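Local coordinates for twin-arginine translocation pathway signal protein (Burkholderia phytofirmans, PDB 2RJO) that probably serves as a periplasmic sugar-binding protein, holding a galactopyranose in the cleft between its two lobes, at residues Glu123-Gln128 and Ala247-Asp252. Numbering follows the deposited sequence.
Sequences EETATQ and ASVDWD
Thr125 and Ala247 mark the closest backbone approach, 6.2 Å between their CA atoms, where helix 118-132 packs against the short strand 248-250. The closest side-chain contact is between the methyls of Thr125 and Val249, whose side chains cross at about a right angle. Thr125 CG2 lies 3.5 Å from Val249 CG2, a little tighter than ordinary van der Waals contact. In Thr125, OG1 sits between the backbone N and the carbonyl carbon (chi1 68°), which leaves CG2 to face the strand. Val249 has CG1 anti to its backbone N (chi1 -176°), and it is the other branch, CG2, that meets the helix. Met230 touches both side chains, and Phe290 also packs on Thr125. A helical turn on from Thr125, Gln128 brings CG to 4.1 Å from Ala247 CB. Between Ala247 and Val249, whose CB atoms point toward the helix, Ser248 points its own away, and its OG hydrogen-bonds with Asp206 OD1 and Gly232 N. Within the helix, Glu123 O accepts from Thr127 N and from Thr127 OG1 (2.8 Å), which arrive on opposite faces of its plane. Past the strand the chain bends through an Asx turn, Asp252 N donating to Asp250 OD1 at 3.0 Å from above the carboxylate plane. Asp252 then N-caps helix 253-268 through OD1. Helix 118-132 thus packs on strand 248-250, which is antiparallel to 283-291 and also bonded through its backbone to Asp231; the chain then runs on to Trp251, which touches the bound galactopyranose, an arrangement consistent with the alpha/beta lobes of a periplasmic binding protein.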
loop_
_atom_site.group_PDB
_atom_site.type_symbol
_atom_site.label_atom_id
_atom_site.label_comp_id
_atom_site.label_asym_id
_atom_site.label_seq_id
_atom_site.Cartn_x
_atom_site.Cartn_y
_atom_site.Cartn_z
ATOM N N GLU A 123 12.390 -0.677 -7.788
ATOM C CA GLU A 123 13.524 -0.992 -8.630
ATOM C C GLU A 123 13.433 -2.457 -9.026
ATOM O O GLU A 123 13.894 -2.849 -10.092
ATOM C CB GLU A 123 14.837 -0.724 -7.885
ATOM C CG GLU A 123 16.060 -1.360 -8.528
ATOM C CD GLU A 123 17.360 -0.686 -8.115
ATOM O OE1 GLU A 123 17.537 -0.406 -6.905
ATOM O OE2 GLU A 123 18.203 -0.451 -9.008
ATOM N N GLU A 124 12.822 -3.264 -8.168
ATOM C CA GLU A 124 12.678 -4.689 -8.444
ATOM C C GLU A 124 11.736 -4.966 -9.609
ATOM O O GLU A 124 12.084 -5.715 -10.526
ATOM C CB GLU A 124 12.168 -5.436 -7.208
ATOM C CG GLU A 124 13.189 -6.382 -6.604
ATOM C CD GLU A 124 12.566 -7.660 -6.067
ATOM O OE1 GLU A 124 11.668 -7.587 -5.208
ATOM O OE2 GLU A 124 12.985 -8.751 -6.502
ATOM N N THR A 125 10.545 -4.367 -9.569
ATOM C CA THR A 125 9.560 -4.566 -10.630
ATOM C C THR A 125 10.040 -3.930 -11.934
ATOM O O THR A 125 9.792 -4.453 -13.024
ATOM C CB THR A 125 8.175 -3.972 -10.243
ATOM O OG1 THR A 125 8.250 -2.540 -10.196
ATOM C CG2 THR A 125 7.735 -4.499 -8.893
ATOM N N ALA A 126 10.739 -2.806 -11.816
ATOM C CA ALA A 126 11.265 -2.106 -12.975
ATOM C C ALA A 126 12.376 -2.923 -13.622
ATOM O O ALA A 126 12.503 -2.954 -14.849
ATOM C CB ALA A 126 11.804 -0.745 -12.558
ATOM N N THR A 127 13.196 -3.569 -12.798
ATOM C CA THR A 127 14.288 -4.373 -13.329
ATOM C C THR A 127 13.736 -5.576 -14.081
ATOM O O THR A 127 14.237 -5.935 -15.143
ATOM C CB THR A 127 15.220 -4.857 -12.205
ATOM O OG1 THR A 127 15.951 -3.737 -11.694
ATOM C CG2 THR A 127 16.202 -5.900 -12.719
ATOM N N GLN A 128 12.699 -6.195 -13.528
ATOM C CA GLN A 128 12.081 -7.350 -14.166
ATOM C C GLN A 128 11.452 -6.932 -15.485
ATOM O O GLN A 128 11.525 -7.667 -16.469
ATOM C CB GLN A 128 11.006 -7.951 -13.263
ATOM C CG GLN A 128 10.228 -9.083 -13.917
ATOM C CD GLN A 128 11.101 -10.291 -14.230
ATOM O OE1 GLN A 128 11.514 -11.031 -13.328
ATOM N NE2 GLN A 128 11.394 -10.490 -15.515
ATOM N N ALA A 247 4.841 -8.794 -13.400
ATOM C CA ALA A 247 5.255 -8.824 -12.003
ATOM C C ALA A 247 4.492 -7.855 -11.120
ATOM O O ALA A 247 3.917 -6.879 -11.595
ATOM C CB ALA A 247 6.746 -8.546 -11.895
ATOM N N SER A 248 4.497 -8.146 -9.824
ATOM C CA SER A 248 3.858 -7.309 -8.820
ATOM C C SER A 248 4.569 -7.581 -7.490
ATOM O O SER A 248 5.518 -8.373 -7.428
ATOM C CB SER A 248 2.373 -7.656 -8.710
ATOM O OG SER A 248 1.716 -6.810 -7.786
ATOM N N VAL A 249 4.120 -6.924 -6.428
ATOM C CA VAL A 249 4.715 -7.136 -5.120
ATOM C C VAL A 249 3.581 -7.230 -4.108
ATOM O O VAL A 249 2.731 -6.345 -4.029
ATOM C CB VAL A 249 5.687 -5.991 -4.747
ATOM C CG1 VAL A 249 6.360 -6.294 -3.412
ATOM C CG2 VAL A 249 6.747 -5.832 -5.843
ATOM N N ASP A 250 3.557 -8.319 -3.349
ATOM C CA ASP A 250 2.504 -8.533 -2.370
ATOM C C ASP A 250 2.832 -7.967 -0.990
ATOM O O ASP A 250 3.761 -8.435 -0.321
ATOM C CB ASP A 250 2.203 -10.027 -2.278
ATOM C CG ASP A 250 0.875 -10.312 -1.617
ATOM O OD1 ASP A 250 0.132 -9.347 -1.318
ATOM O OD2 ASP A 250 0.568 -11.500 -1.403
ATOM N N TRP A 251 2.068 -6.946 -0.590
ATOM C CA TRP A 251 2.235 -6.279 0.703
ATOM C C TRP A 251 1.354 -6.993 1.715
ATOM O O TRP A 251 1.484 -6.798 2.918
ATOM C CB TRP A 251 1.761 -4.823 0.642
ATOM C CG TRP A 251 2.228 -3.991 -0.529
ATOM C CD1 TRP A 251 1.434 -3.245 -1.358
ATOM C CD2 TRP A 251 3.582 -3.719 -0.926
ATOM N NE1 TRP A 251 2.205 -2.523 -2.233
ATOM C CE2 TRP A 251 3.527 -2.791 -1.992
ATOM C CE3 TRP A 251 4.835 -4.159 -0.483
ATOM C CZ2 TRP A 251 4.678 -2.299 -2.623
ATOM C CZ3 TRP A 251 5.982 -3.667 -1.114
ATOM C CH2 TRP A 251 5.892 -2.746 -2.169
ATOM N N ASP A 252 0.440 -7.805 1.206
ATOM C CA ASP A 252 -0.489 -8.538 2.046
ATOM C C ASP A 252 -1.363 -7.540 2.811
ATOM O O ASP A 252 -1.242 -7.376 4.025
ATOM C CB ASP A 252 0.265 -9.428 3.025
ATOM C CG ASP A 252 -0.571 -10.582 3.504
ATOM O OD1 ASP A 252 -1.816 -10.498 3.389
ATOM O OD2 ASP A 252 0.015 -11.565 4.004
#